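Local coordinates for protein polymerase X (PDB 2W9M) that probably extends DNA strands from deoxyribonucleoside triphosphates as a family X DNA repair polymerase, and carries three zinc ions in a PHP-type phosphoesterase domain, at residues G175-L180 and L200-T205. Sequence-based numbering, arbitrary orientation.
Sequences GALTDL and LTVTGT
In both Leu180 and Leu177, CG stands anti to the carbonyl carbon (chi1 -47° and -87°), which sets each CG beside its own backbone N; the branches beyond it meet the side chains that strand 194-203 projects toward segment 175-180. Leu180 does most of the work: its CB sits 3.7 Å from Val202 CG1, the two side chains crossing obliquely, while CD1 reaches the same methyl at 4.0 Å. Farther back along the strand, Leu177 CD2 meets Leu200 CD2 at 4.0 Å. The backbone joins the same two segments: the carbonyl O of Leu180 accepts a hydrogen bond from Thr203 N (3.0 Å, N-H...O 163°), with the donor in the carbonyl plane. This bond pins the turn to the strand beside the apolar patch. An alanine in place of Val202 would probably open a gap beside Leu180, leaving CB and CD1 of that leucine without the methyl they rest on. At Gly204 a CB would collide with the carbonyl O of Thr203 and crowd Leu180 CD2; Thr205 follows as N-cap of helix 206-212. The contact thus fastens the turn after helix 163-176 to strand 194-203, with Val209 and Arg212 of helix 206-212 against Leu180 and Ile235 of the parallel strand 231-238 touching both Leu177 and Leu200.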
loop_
_atom_site.group_PDB
_atom_site.type_symbol
_atom_site.label_atom_id
_atom_site.label_comp_id
_atom_site.label_asym_id
_atom_site.label_seq_id
_atom_site.Cartn_x
_atom_site.Cartn_y
_atom_site.Cartn_z
ATOM N N GLY A 175 -21.531 5.021 9.098
ATOM C CA GLY A 175 -21.976 4.622 10.423
ATOM C C GLY A 175 -23.003 5.566 11.024
ATOM O O GLY A 175 -23.909 5.136 11.739
ATOM N N ALA A 176 -22.868 6.857 10.729
ATOM C CA ALA A 176 -23.772 7.871 11.269
ATOM C C ALA A 176 -25.009 8.077 10.396
ATOM O O ALA A 176 -25.934 8.792 10.778
ATOM C CB ALA A 176 -23.034 9.189 11.455
ATOM N N LEU A 177 -25.018 7.439 9.230
ATOM C CA LEU A 177 -26.089 7.610 8.252
ATOM C C LEU A 177 -26.834 6.308 7.995
ATOM O O LEU A 177 -27.394 6.111 6.915
ATOM C CB LEU A 177 -25.503 8.115 6.934
ATOM C CG LEU A 177 -25.325 9.621 6.743
ATOM C CD1 LEU A 177 -25.456 10.380 8.050
ATOM C CD2 LEU A 177 -23.987 9.900 6.071
ATOM N N THR A 178 -26.850 5.428 8.993
ATOM C CA THR A 178 -27.302 4.045 8.806
ATOM C C THR A 178 -28.694 3.889 8.181
ATOM O O THR A 178 -28.884 3.065 7.280
ATOM C CB THR A 178 -27.239 3.242 10.124
ATOM O OG1 THR A 178 -25.952 3.418 10.727
ATOM C CG2 THR A 178 -27.457 1.763 9.851
ATOM N N ASP A 179 -29.667 4.664 8.656
ATOM C CA ASP A 179 -31.039 4.518 8.166
ATOM C C ASP A 179 -31.310 5.203 6.826
ATOM O O ASP A 179 -32.438 5.174 6.332
ATOM C CB ASP A 179 -32.064 4.958 9.215
ATOM C CG ASP A 179 -32.810 3.781 9.824
ATOM O OD1 ASP A 179 -32.157 2.893 10.417
ATOM O OD2 ASP A 179 -34.055 3.741 9.703
ATOM N N LEU A 180 -30.276 5.810 6.246
ATOM C CA LEU A 180 -30.381 6.423 4.925
ATOM C C LEU A 180 -29.755 5.512 3.877
ATOM O O LEU A 180 -29.552 5.910 2.733
ATOM C CB LEU A 180 -29.712 7.799 4.909
ATOM C CG LEU A 180 -30.063 8.722 6.077
ATOM C CD1 LEU A 180 -29.433 10.097 5.896
ATOM C CD2 LEU A 180 -31.572 8.841 6.236
ATOM N N LEU A 200 -19.861 9.433 -0.617
ATOM C CA LEU A 200 -20.883 8.541 -0.098
ATOM C C LEU A 200 -22.173 8.793 -0.869
ATOM O O LEU A 200 -22.417 9.895 -1.358
ATOM C CB LEU A 200 -21.102 8.825 1.391
ATOM C CG LEU A 200 -21.176 7.662 2.381
ATOM C CD1 LEU A 200 -20.049 6.681 2.127
ATOM C CD2 LEU A 200 -21.119 8.176 3.810
ATOM N N THR A 201 -23.000 7.768 -0.987
ATOM C CA THR A 201 -24.307 7.940 -1.598
ATOM C C THR A 201 -25.381 7.558 -0.572
ATOM O O THR A 201 -25.140 6.739 0.314
ATOM C CB THR A 201 -24.422 7.140 -2.910
ATOM O OG1 THR A 201 -25.014 7.961 -3.924
ATOM C CG2 THR A 201 -25.232 5.874 -2.708
ATOM N N VAL A 202 -26.555 8.165 -0.681
ATOM C CA VAL A 202 -27.546 8.102 0.390
ATOM C C VAL A 202 -28.951 8.402 -0.153
ATOM O O VAL A 202 -29.099 9.211 -1.069
ATOM C CB VAL A 202 -27.183 9.123 1.496
ATOM C CG1 VAL A 202 -28.424 9.794 2.060
ATOM C CG2 VAL A 202 -26.347 8.466 2.590
ATOM N N THR A 203 -29.976 7.743 0.388
ATOM C CA THR A 203 -31.356 8.102 0.054
ATOM C C THR A 203 -31.969 8.936 1.174
ATOM O O THR A 203 -31.808 8.625 2.355
ATOM C CB THR A 203 -32.264 6.882 -0.207
ATOM O OG1 THR A 203 -32.774 6.388 1.035
ATOM C CG2 THR A 203 -31.516 5.776 -0.927
ATOM N N GLY A 204 -32.675 9.995 0.800
ATOM C CA GLY A 204 -33.230 10.915 1.772
ATOM C C GLY A 204 -32.985 12.339 1.323
ATOM O O GLY A 204 -32.602 12.572 0.181
ATOM N N THR A 205 -33.198 13.292 2.220
ATOM C CA THR A 205 -33.044 14.702 1.882
ATOM C C THR A 205 -31.846 15.317 2.610
ATOM O O THR A 205 -31.400 14.792 3.632
ATOM C CB THR A 205 -34.327 15.495 2.219
ATOM O OG1 THR A 205 -34.449 15.640 3.641
ATOM C CG2 THR A 205 -35.554 14.769 1.677
#